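Transcriptional regulatory protein RcsB (Escherichia coli, PDB 5I4C) acts as the response regulator of the Rcs phosphorelay, binding regulatory DNA to control genes for capsule synthesis, biofilm formation and cell division. Local coordinates at residues 4-9 with 21-26; 50-55 with 118-123; 69-74 with 96-101; 40-45 with 76-81; 14-19 with 34-39. One frame throughout, in Å; residues are numbered along the deposited sequence.

Interaction 1. Residues 4-9 with 21-26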
# COMPACT_ATOMS: atom_id res chain seq x y z
N MET A 4 -1.14 -16.11 -17.68
CA MET A 4 -1.93 -14.91 -17.71
C MET A 4 -1.05 -13.66 -17.56
O MET A 4 -0.34 -13.51 -16.57
CB MET A 4 -2.98 -15.00 -16.63
CG MET A 4 -3.98 -13.87 -16.62
SD MET A 4 -5.15 -14.15 -15.25
CE MET A 4 -6.23 -15.42 -15.90
N ASN A 5 -1.14 -12.74 -18.53
CA ASN A 5 -0.38 -11.50 -18.49
C ASN A 5 -1.30 -10.46 -17.97
O ASN A 5 -2.45 -10.31 -18.49
CB ASN A 5 0.10 -11.10 -19.85
CG ASN A 5 1.16 -12.01 -20.37
OD1 ASN A 5 1.89 -12.66 -19.60
ND2 ASN A 5 1.26 -12.08 -21.69
N VAL A 6 -0.83 -9.75 -16.94
CA VAL A 6 -1.64 -8.73 -16.25
C VAL A 6 -0.93 -7.40 -16.22
O VAL A 6 0.29 -7.33 -16.20
CB VAL A 6 -2.12 -9.21 -14.83
CG1 VAL A 6 -2.64 -10.67 -14.83
CG2 VAL A 6 -1.03 -9.10 -13.78
N ILE A 7 -1.71 -6.32 -16.25
CA ILE A 7 -1.21 -4.95 -16.04
C ILE A 7 -1.80 -4.51 -14.72
O ILE A 7 -2.97 -4.84 -14.44
CB ILE A 7 -1.70 -4.02 -17.17
CG1 ILE A 7 -1.08 -4.42 -18.49
CG2 ILE A 7 -1.43 -2.58 -16.85
CD1 ILE A 7 -1.54 -3.55 -19.62
N ILE A 8 -1.04 -3.78 -13.94
CA ILE A 8 -1.55 -3.30 -12.68
C ILE A 8 -1.48 -1.79 -12.70
O ILE A 8 -0.46 -1.20 -13.13
CB ILE A 8 -0.82 -3.95 -11.48
CG1 ILE A 8 0.66 -3.64 -11.43
CG2 ILE A 8 -0.90 -5.47 -11.54
CD1 ILE A 8 1.38 -4.26 -10.20
N ALA A 9 -2.55 -1.14 -12.25
CA ALA A 9 -2.61 0.30 -12.32
C ALA A 9 -3.19 0.89 -11.05
O ALA A 9 -4.27 0.49 -10.58
CB ALA A 9 -3.41 0.74 -13.54
N LYS A 21 4.64 -8.29 -5.44
CA LYS A 21 5.18 -9.25 -4.52
C LYS A 21 4.27 -10.45 -4.39
O LYS A 21 4.71 -11.58 -4.40
CB LYS A 21 5.37 -8.63 -3.15
CG LYS A 21 6.52 -7.67 -2.97
CD LYS A 21 7.89 -8.25 -3.39
CE LYS A 21 8.20 -7.79 -4.81
NZ LYS A 21 9.65 -8.01 -5.09
N SER A 22 2.98 -10.23 -4.38
CA SER A 22 2.05 -11.31 -4.27
C SER A 22 2.02 -12.13 -5.59
O SER A 22 2.06 -13.38 -5.61
CB SER A 22 0.66 -10.78 -3.92
OG SER A 22 -0.24 -11.86 -4.22
N LEU A 23 1.94 -11.44 -6.70
CA LEU A 23 1.84 -12.11 -7.98
C LEU A 23 3.13 -12.84 -8.40
O LEU A 23 3.10 -13.84 -9.14
CB LEU A 23 1.41 -11.11 -9.05
CG LEU A 23 -0.00 -10.53 -8.79
CD1 LEU A 23 -0.44 -9.65 -9.97
CD2 LEU A 23 -0.97 -11.65 -8.62
N GLU A 24 4.26 -12.35 -7.88
CA GLU A 24 5.54 -13.06 -8.09
C GLU A 24 5.53 -14.43 -7.45
O GLU A 24 6.36 -15.22 -7.81
CB GLU A 24 6.77 -12.24 -7.59
CG GLU A 24 7.16 -11.19 -8.64
CD GLU A 24 8.15 -10.11 -8.19
OE1 GLU A 24 8.66 -10.18 -7.05
OE2 GLU A 24 8.45 -9.17 -9.03
N GLN A 25 4.65 -14.69 -6.49
CA GLN A 25 4.48 -16.05 -5.98
C GLN A 25 3.65 -16.99 -6.90
O GLN A 25 3.65 -18.17 -6.70
CB GLN A 25 3.90 -15.98 -4.57
CG GLN A 25 4.75 -15.22 -3.57
CD GLN A 25 6.14 -15.86 -3.39
OE1 GLN A 25 6.31 -16.90 -2.73
NE2 GLN A 25 7.13 -15.25 -4.03
N ILE A 26 3.02 -16.48 -7.96
CA ILE A 26 2.14 -17.26 -8.81
C ILE A 26 2.78 -17.46 -10.15
O ILE A 26 2.92 -16.53 -10.94
CB ILE A 26 0.83 -16.52 -9.00
CG1 ILE A 26 0.25 -16.30 -7.61
CG2 ILE A 26 -0.09 -17.30 -9.94
CD1 ILE A 26 -0.91 -15.37 -7.69

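Interaction 2. Residues 50-55 with 118-123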
# COMPACT_ATOMS: atom_id res chain seq x y z
N ALA A 50 -1.50 -8.00 -22.84
CA ALA A 50 -2.17 -8.14 -21.56
C ALA A 50 -3.48 -8.90 -21.69
O ALA A 50 -4.22 -8.69 -22.64
CB ALA A 50 -2.48 -6.75 -20.99
N HIS A 51 -3.77 -9.75 -20.72
CA HIS A 51 -5.07 -10.45 -20.64
C HIS A 51 -6.07 -9.80 -19.68
O HIS A 51 -7.28 -9.81 -19.89
CB HIS A 51 -4.83 -11.93 -20.28
CG HIS A 51 -3.93 -12.61 -21.24
ND1 HIS A 51 -2.95 -13.47 -20.85
CD2 HIS A 51 -3.84 -12.52 -22.59
CE1 HIS A 51 -2.30 -13.91 -21.91
NE2 HIS A 51 -2.80 -13.32 -22.99
N VAL A 52 -5.55 -9.21 -18.62
CA VAL A 52 -6.33 -8.69 -17.53
C VAL A 52 -5.71 -7.35 -17.13
O VAL A 52 -4.49 -7.25 -17.01
CB VAL A 52 -6.26 -9.62 -16.28
CG1 VAL A 52 -7.21 -9.13 -15.18
CG2 VAL A 52 -6.73 -10.97 -16.67
N LEU A 53 -6.55 -6.39 -16.96
CA LEU A 53 -6.18 -5.14 -16.31
C LEU A 53 -6.70 -5.12 -14.88
O LEU A 53 -7.91 -5.27 -14.68
CB LEU A 53 -6.76 -3.99 -17.07
CG LEU A 53 -6.54 -2.65 -16.35
CD1 LEU A 53 -5.11 -2.19 -16.13
CD2 LEU A 53 -7.35 -1.63 -17.04
N ILE A 54 -5.79 -4.89 -13.93
CA ILE A 54 -6.11 -4.74 -12.52
C ILE A 54 -5.93 -3.26 -12.16
O ILE A 54 -4.80 -2.77 -12.12
CB ILE A 54 -5.23 -5.64 -11.66
CG1 ILE A 54 -5.35 -7.08 -12.14
CG2 ILE A 54 -5.61 -5.52 -10.19
CD1 ILE A 54 -4.29 -8.00 -11.58
N THR A 55 -7.01 -2.58 -11.89
CA THR A 55 -6.95 -1.16 -11.86
C THR A 55 -7.77 -0.50 -10.72
O THR A 55 -8.90 -0.90 -10.40
CB THR A 55 -7.36 -0.52 -13.23
OG1 THR A 55 -7.07 0.90 -13.21
CG2 THR A 55 -8.91 -0.65 -13.50
N LYS A 118 -6.95 -15.26 -5.95
CA LYS A 118 -8.20 -15.97 -5.99
C LYS A 118 -9.04 -15.38 -7.12
O LYS A 118 -9.70 -16.14 -7.85
CB LYS A 118 -8.98 -15.86 -4.66
CG LYS A 118 -8.28 -16.32 -3.37
CD LYS A 118 -9.19 -15.89 -2.23
CE LYS A 118 -8.75 -16.35 -0.86
NZ LYS A 118 -9.94 -16.73 -0.05
N ALA A 119 -9.04 -14.05 -7.28
CA ALA A 119 -9.80 -13.44 -8.37
C ALA A 119 -9.28 -13.88 -9.76
O ALA A 119 -10.06 -14.18 -10.70
CB ALA A 119 -9.78 -11.92 -8.22
N LEU A 120 -7.96 -13.93 -9.88
CA LEU A 120 -7.34 -14.35 -11.12
C LEU A 120 -7.61 -15.85 -11.44
O LEU A 120 -7.80 -16.19 -12.59
CB LEU A 120 -5.84 -14.09 -11.10
CG LEU A 120 -5.46 -12.60 -11.09
CD1 LEU A 120 -3.94 -12.52 -11.08
CD2 LEU A 120 -6.00 -11.88 -12.29
N ALA A 121 -7.58 -16.72 -10.43
CA ALA A 121 -8.02 -18.16 -10.63
C ALA A 121 -9.46 -18.25 -11.11
O ALA A 121 -9.77 -19.04 -11.99
CB ALA A 121 -7.88 -18.94 -9.35
N ALA A 122 -10.34 -17.43 -10.53
CA ALA A 122 -11.74 -17.39 -10.97
C ALA A 122 -11.83 -16.99 -12.42
O ALA A 122 -12.57 -17.63 -13.24
CB ALA A 122 -12.55 -16.43 -10.11
N LEU A 123 -11.16 -15.88 -12.74
CA LEU A 123 -11.10 -15.42 -14.14
C LEU A 123 -10.64 -16.49 -15.11
O LEU A 123 -11.18 -16.63 -16.24
CB LEU A 123 -10.18 -14.23 -14.31
CG LEU A 123 -10.95 -12.91 -14.28
CD1 LEU A 123 -11.79 -12.72 -13.01
CD2 LEU A 123 -10.02 -11.72 -14.53

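Interaction 3. Residues 69-74 with 96-101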
# COMPACT_ATOMS: atom_id res chain seq x y z
N THR A 69 -15.97 6.59 -16.59
CA THR A 69 -15.47 7.13 -17.85
C THR A 69 -14.31 6.35 -18.40
O THR A 69 -14.33 5.94 -19.53
CB THR A 69 -15.05 8.58 -17.60
OG1 THR A 69 -16.21 9.30 -17.22
CG2 THR A 69 -14.44 9.23 -18.82
N LEU A 70 -13.38 5.98 -17.54
CA LEU A 70 -12.23 5.19 -17.96
C LEU A 70 -12.67 3.78 -18.29
O LEU A 70 -12.26 3.25 -19.31
CB LEU A 70 -11.21 5.15 -16.83
CG LEU A 70 -9.98 4.30 -17.18
CD1 LEU A 70 -9.24 4.83 -18.41
CD2 LEU A 70 -9.10 4.21 -15.96
N ILE A 71 -13.53 3.20 -17.49
CA ILE A 71 -14.02 1.87 -17.86
C ILE A 71 -14.70 1.80 -19.21
O ILE A 71 -14.45 0.87 -19.99
CB ILE A 71 -14.95 1.25 -16.80
CG1 ILE A 71 -14.23 1.00 -15.48
CG2 ILE A 71 -15.54 -0.09 -17.29
CD1 ILE A 71 -12.80 0.61 -15.66
N LYS A 72 -15.55 2.75 -19.47
CA LYS A 72 -16.23 2.87 -20.77
C LYS A 72 -15.25 3.00 -21.92
O LYS A 72 -15.40 2.38 -22.95
CB LYS A 72 -17.13 4.09 -20.77
CG LYS A 72 -18.42 3.89 -20.03
CD LYS A 72 -19.24 5.19 -20.00
CE LYS A 72 -20.62 4.93 -20.53
NZ LYS A 72 -21.49 6.02 -20.07
N TYR A 73 -14.26 3.83 -21.74
CA TYR A 73 -13.17 3.93 -22.70
C TYR A 73 -12.52 2.56 -22.99
O TYR A 73 -12.42 2.14 -24.16
CB TYR A 73 -12.13 4.99 -22.26
CG TYR A 73 -11.13 5.25 -23.35
CD1 TYR A 73 -10.06 4.37 -23.55
CD2 TYR A 73 -11.31 6.29 -24.29
CE1 TYR A 73 -9.19 4.51 -24.60
CE2 TYR A 73 -10.39 6.46 -25.34
CZ TYR A 73 -9.34 5.57 -25.49
OH TYR A 73 -8.44 5.63 -26.48
N ILE A 74 -12.12 1.86 -21.95
CA ILE A 74 -11.42 0.54 -22.11
C ILE A 74 -12.34 -0.52 -22.72
O ILE A 74 -11.90 -1.30 -23.60
CB ILE A 74 -10.84 0.06 -20.77
CG1 ILE A 74 -9.77 1.06 -20.32
CG2 ILE A 74 -10.18 -1.30 -20.93
CD1 ILE A 74 -9.33 0.89 -18.93
N SER A 96 -22.28 -1.20 -8.05
CA SER A 96 -23.40 -1.36 -8.99
C SER A 96 -23.06 -0.75 -10.35
O SER A 96 -23.11 -1.42 -11.40
CB SER A 96 -24.69 -0.73 -8.38
OG SER A 96 -25.74 -0.62 -9.33
N ALA A 97 -22.67 0.52 -10.31
CA ALA A 97 -22.39 1.29 -11.49
C ALA A 97 -21.40 0.54 -12.39
O ALA A 97 -21.64 0.31 -13.59
CB ALA A 97 -21.86 2.64 -11.07
N VAL A 98 -20.32 0.09 -11.77
CA VAL A 98 -19.28 -0.62 -12.46
C VAL A 98 -19.65 -2.08 -12.82
O VAL A 98 -19.32 -2.55 -13.92
CB VAL A 98 -17.92 -0.51 -11.69
CG1 VAL A 98 -17.81 -1.46 -10.50
CG2 VAL A 98 -16.76 -0.72 -12.66
N LEU A 99 -20.32 -2.79 -11.90
CA LEU A 99 -20.79 -4.15 -12.22
C LEU A 99 -21.73 -4.17 -13.43
O LEU A 99 -21.62 -5.07 -14.23
CB LEU A 99 -21.44 -4.84 -11.03
CG LEU A 99 -20.41 -5.37 -10.00
CD1 LEU A 99 -20.99 -5.62 -8.58
CD2 LEU A 99 -19.69 -6.61 -10.53
N ASP A 100 -22.55 -3.13 -13.61
CA ASP A 100 -23.40 -3.02 -14.81
C ASP A 100 -22.61 -2.97 -16.08
O ASP A 100 -23.18 -3.21 -17.13
CB ASP A 100 -24.22 -1.73 -14.80
CG ASP A 100 -25.30 -1.71 -13.75
OD1 ASP A 100 -25.41 -2.66 -12.93
OD2 ASP A 100 -26.04 -0.72 -13.74
N LEU A 101 -21.32 -2.60 -16.02
CA LEU A 101 -20.53 -2.47 -17.24
C LEU A 101 -19.92 -3.83 -17.63
O LEU A 101 -19.26 -3.94 -18.66
CB LEU A 101 -19.46 -1.34 -17.09
CG LEU A 101 -19.99 0.09 -16.85
CD1 LEU A 101 -18.86 1.09 -16.67
CD2 LEU A 101 -20.93 0.54 -17.97

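Interaction 4. Residues 40-45 with 76-81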
# COMPACT_ATOMS: atom_id res chain seq x y z
N ALA A 40 -0.84 7.13 -19.50
CA ALA A 40 0.23 6.19 -19.67
C ALA A 40 -0.31 4.78 -19.90
O ALA A 40 0.12 4.09 -20.80
CB ALA A 40 1.18 6.24 -18.44
N LEU A 41 -1.27 4.37 -19.10
CA LEU A 41 -1.94 3.11 -19.32
C LEU A 41 -2.49 2.89 -20.74
O LEU A 41 -2.18 1.87 -21.41
CB LEU A 41 -3.15 3.02 -18.36
CG LEU A 41 -4.04 1.78 -18.51
CD1 LEU A 41 -3.27 0.49 -18.35
CD2 LEU A 41 -5.10 1.77 -17.44
N ILE A 42 -3.33 3.81 -21.16
CA ILE A 42 -4.03 3.71 -22.42
C ILE A 42 -3.05 3.82 -23.57
O ILE A 42 -3.18 3.10 -24.54
CB ILE A 42 -5.13 4.80 -22.55
CG1 ILE A 42 -6.29 4.59 -21.56
CG2 ILE A 42 -5.64 4.96 -24.01
CD1 ILE A 42 -6.82 3.19 -21.54
N ASN A 43 -2.05 4.69 -23.43
CA ASN A 43 -1.02 4.82 -24.45
C ASN A 43 -0.21 3.60 -24.69
O ASN A 43 0.14 3.34 -25.82
CB ASN A 43 -0.03 5.94 -24.15
CG ASN A 43 -0.55 7.27 -24.49
OD1 ASN A 43 -1.51 7.41 -25.22
ND2 ASN A 43 0.06 8.29 -23.93
N ASN A 44 0.05 2.83 -23.64
CA ASN A 44 0.91 1.67 -23.77
C ASN A 44 0.16 0.35 -23.83
O ASN A 44 0.72 -0.61 -24.27
CB ASN A 44 1.86 1.67 -22.64
CG ASN A 44 2.83 2.76 -22.79
OD1 ASN A 44 3.69 2.72 -23.67
ND2 ASN A 44 2.63 3.84 -22.05
N LEU A 45 -1.10 0.32 -23.47
CA LEU A 45 -1.93 -0.87 -23.59
C LEU A 45 -1.78 -1.67 -24.91
O LEU A 45 -1.56 -2.85 -24.85
CB LEU A 45 -3.42 -0.59 -23.31
CG LEU A 45 -3.92 -1.15 -21.97
CD1 LEU A 45 -5.28 -0.60 -21.58
CD2 LEU A 45 -4.00 -2.64 -22.02
N ARG A 76 -14.70 -0.12 -24.75
CA ARG A 76 -14.92 0.18 -26.17
C ARG A 76 -13.68 -0.06 -26.98
O ARG A 76 -13.74 -0.63 -28.07
CB ARG A 76 -15.33 1.62 -26.21
CG ARG A 76 -15.69 2.09 -27.53
CD ARG A 76 -16.49 3.37 -27.40
NE ARG A 76 -16.44 3.82 -28.75
CZ ARG A 76 -15.47 4.59 -29.24
NH1 ARG A 76 -14.58 5.16 -28.47
NH2 ARG A 76 -15.48 4.87 -30.54
N HIS A 77 -12.54 0.42 -26.50
CA HIS A 77 -11.30 0.34 -27.29
C HIS A 77 -10.51 -0.98 -27.13
O HIS A 77 -9.74 -1.32 -28.00
CB HIS A 77 -10.37 1.52 -26.94
CG HIS A 77 -10.85 2.83 -27.46
ND1 HIS A 77 -10.63 3.22 -28.77
CD2 HIS A 77 -11.59 3.80 -26.89
CE1 HIS A 77 -11.17 4.41 -28.95
NE2 HIS A 77 -11.75 4.79 -27.83
N PHE A 78 -10.69 -1.70 -26.05
CA PHE A 78 -10.02 -2.99 -25.75
C PHE A 78 -11.12 -3.97 -25.30
O PHE A 78 -11.20 -4.41 -24.13
CB PHE A 78 -8.94 -2.81 -24.69
CG PHE A 78 -7.97 -1.68 -25.02
CD1 PHE A 78 -6.94 -1.88 -25.93
CD2 PHE A 78 -8.12 -0.45 -24.48
CE1 PHE A 78 -6.06 -0.86 -26.25
CE2 PHE A 78 -7.25 0.58 -24.79
CZ PHE A 78 -6.22 0.36 -25.65
N PRO A 79 -12.02 -4.31 -26.22
CA PRO A 79 -13.22 -5.03 -25.71
C PRO A 79 -13.05 -6.45 -25.14
O PRO A 79 -13.93 -6.89 -24.42
CB PRO A 79 -14.17 -5.04 -26.92
CG PRO A 79 -13.28 -4.90 -28.09
CD PRO A 79 -12.08 -4.08 -27.67
N SER A 80 -11.95 -7.14 -25.39
CA SER A 80 -11.71 -8.45 -24.77
C SER A 80 -10.76 -8.41 -23.57
O SER A 80 -10.43 -9.44 -23.02
CB SER A 80 -11.19 -9.40 -25.79
OG SER A 80 -12.09 -9.40 -26.88
N LEU A 81 -10.34 -7.21 -23.16
CA LEU A 81 -9.48 -7.06 -21.99
C LEU A 81 -10.35 -7.23 -20.74
O LEU A 81 -11.37 -6.53 -20.59
CB LEU A 81 -8.82 -5.70 -21.98
CG LEU A 81 -7.84 -5.43 -20.85
CD1 LEU A 81 -6.63 -6.35 -20.91
CD2 LEU A 81 -7.39 -3.98 -20.90

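Interaction 5. Residues 14-19 with 34-39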
# COMPACT_ATOMS: atom_id res chain seq x y z
N ILE A 14 3.24 1.99 -3.33
CA ILE A 14 3.22 0.84 -2.43
C ILE A 14 2.13 -0.19 -2.74
O ILE A 14 2.29 -1.32 -2.37
CB ILE A 14 3.20 1.25 -0.91
CG1 ILE A 14 3.92 0.19 -0.05
CG2 ILE A 14 1.82 1.51 -0.47
CD1 ILE A 14 4.42 0.75 1.24
N VAL A 15 1.01 0.23 -3.33
CA VAL A 15 -0.00 -0.72 -3.77
C VAL A 15 0.56 -1.60 -4.88
O VAL A 15 0.41 -2.85 -4.86
CB VAL A 15 -1.31 0.01 -4.21
CG1 VAL A 15 -2.31 -0.96 -4.80
CG2 VAL A 15 -1.95 0.78 -3.06
N LEU A 16 1.22 -0.96 -5.83
CA LEU A 16 1.84 -1.71 -6.93
C LEU A 16 2.92 -2.69 -6.43
O LEU A 16 2.98 -3.82 -6.89
CB LEU A 16 2.37 -0.76 -7.97
CG LEU A 16 1.32 0.13 -8.65
CD1 LEU A 16 2.04 1.11 -9.57
CD2 LEU A 16 0.27 -0.67 -9.34
N PHE A 17 3.74 -2.26 -5.49
CA PHE A 17 4.76 -3.11 -4.87
C PHE A 17 4.13 -4.36 -4.25
O PHE A 17 4.61 -5.48 -4.50
CB PHE A 17 5.49 -2.30 -3.78
CG PHE A 17 6.56 -3.06 -3.08
CD1 PHE A 17 7.77 -3.26 -3.66
CD2 PHE A 17 6.33 -3.59 -1.86
CE1 PHE A 17 8.77 -3.97 -2.97
CE2 PHE A 17 7.27 -4.34 -1.18
CZ PHE A 17 8.52 -4.50 -1.72
N GLY A 18 3.10 -4.17 -3.41
CA GLY A 18 2.45 -5.31 -2.69
C GLY A 18 1.86 -6.31 -3.67
O GLY A 18 2.06 -7.51 -3.55
N ILE A 19 1.15 -5.77 -4.67
CA ILE A 19 0.57 -6.58 -5.71
C ILE A 19 1.67 -7.36 -6.48
O ILE A 19 1.55 -8.56 -6.66
CB ILE A 19 -0.32 -5.75 -6.65
CG1 ILE A 19 -1.54 -5.27 -5.83
CG2 ILE A 19 -0.76 -6.62 -7.82
CD1 ILE A 19 -2.52 -4.38 -6.56
N GLU A 34 3.04 -1.81 -15.20
CA GLU A 34 2.50 -1.08 -14.08
C GLU A 34 2.35 0.38 -14.48
O GLU A 34 3.33 0.95 -14.96
CB GLU A 34 3.48 -1.10 -12.92
CG GLU A 34 3.89 -2.50 -12.58
CD GLU A 34 4.70 -2.53 -11.28
OE1 GLU A 34 5.13 -1.44 -10.82
OE2 GLU A 34 4.94 -3.62 -10.76
N PHE A 35 1.22 0.99 -14.15
CA PHE A 35 0.95 2.39 -14.41
C PHE A 35 0.36 3.11 -13.22
O PHE A 35 -0.24 2.49 -12.34
CB PHE A 35 -0.05 2.42 -15.58
CG PHE A 35 0.50 1.77 -16.79
CD1 PHE A 35 1.34 2.49 -17.61
CD2 PHE A 35 0.23 0.44 -17.09
CE1 PHE A 35 1.90 1.89 -18.72
CE2 PHE A 35 0.83 -0.18 -18.19
CZ PHE A 35 1.64 0.57 -19.02
N GLU A 36 0.54 4.42 -13.19
CA GLU A 36 -0.01 5.31 -12.18
C GLU A 36 -0.91 6.39 -12.70
O GLU A 36 -1.26 7.32 -11.95
CB GLU A 36 1.18 5.93 -11.43
CG GLU A 36 2.11 4.83 -10.95
CD GLU A 36 3.23 5.28 -10.04
OE1 GLU A 36 4.22 4.48 -9.96
OE2 GLU A 36 3.10 6.37 -9.37
N ASP A 37 -1.24 6.35 -13.98
CA ASP A 37 -1.96 7.43 -14.66
C ASP A 37 -2.66 6.74 -15.80
O ASP A 37 -2.06 5.87 -16.44
CB ASP A 37 -0.93 8.51 -15.12
CG ASP A 37 -1.53 9.64 -15.95
OD1 ASP A 37 -1.99 9.33 -17.05
OD2 ASP A 37 -1.47 10.86 -15.58
N SER A 38 -3.90 7.08 -16.09
CA SER A 38 -4.59 6.35 -17.13
C SER A 38 -4.12 6.76 -18.54
O SER A 38 -4.38 6.03 -19.49
CB SER A 38 -6.10 6.58 -17.04
OG SER A 38 -6.48 7.93 -17.18
N THR A 39 -3.45 7.92 -18.71
CA THR A 39 -2.93 8.25 -20.00
C THR A 39 -1.77 7.33 -20.42
O THR A 39 -1.71 6.85 -21.56
CB THR A 39 -2.42 9.69 -20.05
OG1 THR A 39 -3.52 10.55 -19.78
CG2 THR A 39 -1.86 10.02 -21.43

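Interaction 1. Residues 4-9 with 21-26
Val6 and Leu23 bring the two backbones nearest, with their CA atoms 9.6 Å apart. Val6 lies in strand 4-9, and Leu23 in the last part of helix 13-23. The two elements open the beta-alpha-beta unit 4-9, 13-23 and 29-35 of the CheY-like receiver fold. A type I turn runs from Leu23 to Ile26.

The contact across the segments is apolar and buried. One leucine branch does the touching. Leu23 CD1 meets Val6 CG2 at 3.9 Å and Ile8 CG2 more loosely at 4.5 Å. Val6 and Ile8 are two apart in the strand, and both point their CB at the helix. Val6 CG1 lies across from the carbonyl carbon (chi1 -44°), and CG2 is left between the backbone N and that carbon, facing the leucine. Leu23 runs out extended past CG (chi2 -174°), and its end lies over the strand.

Helix 112-124 packs next to this pair: Met4 touches Leu120, and Ile26 rests on Pro117. Ser22 OG is hydrogen-bonded to Pro113 O. At the outer side of the helix Lys21 packs on Phe17 of the second subunit. There Lys21 NZ also forms a 3.1 Å salt bridge with Glu24 OE1. The nitrogen meets that oxygen on its syn side, 23° out of the carboxylate plane.

Interaction 2. Residues 50-55 with 118-123
Leu123 N donates a 2.9 Å helical bond to Ala119 O, and one turn of helix 112-124 is thereby closed. That turn carries Leu120 and Leu123, the two residues that pack on strand 52-56. The strand and helix segments run roughly antiparallel, with 151° between their directions and axes 11.4 Å apart at closest.

The packing is all methyl against methyl. Val52 offers both of its branches to Leu123 CD2: Val52 CG1 lies 3.9 Å from it and Val52 CG2 lies 4.0 Å from it. Val52 CG1 also reaches Leu120 CD2 at 4.2 Å. This methyl stands opposite the valine's own backbone N (chi1 -174°), which places it by both leucines. Leu120 CD2 in turn meets Ile54 CD1 at 4.3 Å, so it bridges Val52 and Ile54, which both point toward the helix. The CB of Leu120 does not aim at the strand, but the extended side chain brings its end close.

The strand is the central one of the parallel sheet. Strand 4-9 lies beside it, with Met4 on Val52. On its other flank is strand 82-87, where Ile84 touches Ala119, Leu120 and Leu123. Helix 112-124 therefore spans more than one strand of the sheet.

Interaction 3. Residues 69-74 with 96-101
Ile71 and Leu101 make the tightest part of this contact. Leu101 CD1 lies 3.6 Å from Ile71 CG2 and 3.9 Å from Ile71 CB. Leu101 CB adds a wider approach of 4.1 Å to Ile71 CG2. Ile71 CG1, the other branch, meets Val98 CG2 at 4.2 Å. Ile71 thus divides its two branches between two residues of the partner segment. At the outer margin Lys72 takes part through its aliphatic stem, with Lys72 CG 4.4 Å from Leu101 CD1.

Torsions set this division. In Ile71, CG1 lies opposite the carbonyl carbon (chi1 -64°), and CG2 is left facing Leu101. Val98 CG2 is turned to Ile71, while Val98 CG1 takes the crowded position between its backbone N and carbonyl carbon. Leu101 N is hydrogen-bonded to Val98 O, which holds Leu101 close to Val98.

A second shell closes round these groups. Ile103 touches both Ile71 and Val98, Leu57 touches Ile71, and Ile68 touches Leu101. The contact joins helix 67-77 to the end of helix 92-99. Beyond it, Val98 rests on Ile106 of strand 105-108, and Leu70 and Ile74 pack on helix 38-44.

Interaction 4. Residues 40-45 with 76-81
Leu45 lies over one face of the Phe78 ring and makes a CH-pi contact with it. Leu45 CD1 is 4.2 Å from the centroid of the Phe78 ring and 21° off its normal. Leu45 CB sits over the same face near the rim, 3.8 Å from Phe78 CZ. The leucine therefore bears on the ring with both its root and one branch.

Aliphatic packing extends this contact. Ile42 CD1 approaches the ring obliquely, 4.2 Å from Phe78 CE2. Leu45 and Leu81 reach each other tip to tip, with their CD2 atoms 3.8 Å apart. CG of Leu81 stands across from its own backbone N (chi1 -177°), and its end thereby reaches Leu45. A type I turn from Phe78 to Leu81, closed by Leu81 N on Phe78 O, brings Phe78 and Leu81 together against Leu45.

The other hydrogen bonds lie within segment 40-45 or just beyond it. Ala40 O takes two donors from Asn44, reaching it from opposite faces of its plane. Asn44 ND2 is at 2.8 Å from Ala40 O, tilted from the carbonyl plane, and the backbone N of Asn44 is at 3.1 Å. Asn44 OD1 has Lys47 NZ as a partner, so both ends of the amide are engaged.

Ile7 of strand 4-9 touches Leu41 and Leu45, and Pro46 packs on Phe78. The contact joins helix 38-44 and Leu45 to the turn after helix 67-77. The two helices pack side by side on one face of the parallel sheet, in the alpha/beta sandwich of a CheY-like receiver domain.

Interaction 5. Residues 14-19 with 34-39
Leu16 holds CG opposite its carbonyl carbon (chi1 -61°) and is extended beyond it (chi2 175°), which carries CD1 from helix 13-23 to the end of strand 29-35. Glu34 and Glu36 use a similar first torsion (chi1 -53° for Glu34) and are extended beyond CG, and both come up beside the leucine.

Leu16 CD1 lies 3.8 Å from Phe35 O and 4.0 Å from Glu36 CG. Leu16 CB is 4.0 Å from Glu34 OE1. Phe35 points its CB away from the helix, so it meets Leu16 through its carbonyl alone. The chain then turns into helix 38-44. Asp37 is the N-cap there, and its OD1 accepts from Thr39 N at 2.6 Å.

Ile8 of strand 4-9 lies under both Leu16 and Glu34. The outer side of the helix belongs to the dimer: Ile14 N is hydrogen-bonded to Gln110 OE1 of the second subunit, and Phe17 packs on Gly18 of that subunit.

Between the two segments the contact is van der Waals in kind, with one leucine touching a carbonyl and acidic side chains. The carboxylate of Glu34 finds its charged partner outside, in a salt bridge from OE2 to Arg20 NE.

Overall arrangement
The contacts are built round one parallel sheet. Interactions 1 and 2, with centres 9 Å apart, sit on neighbouring strands linked by probable backbone hydrogen bonds such as Ala9 N to Ile54 O (2.8 Å). Interaction 5 shares helix 13-23 with interaction 1. Ile7 turns its side chain to the other face of the sheet, where its CD1 meets Leu45 CD2 of interaction 4 at 3.6 Å. Interaction 3 shares helix 67-77 with interaction 4, and its centre is 22 Å from that of interaction 1. Asp56, the predicted phosphorylation site, directly follows segment 50-55 of interaction 2; it is unphosphorylated here. Interactions 1 and 5 both border the second subunit.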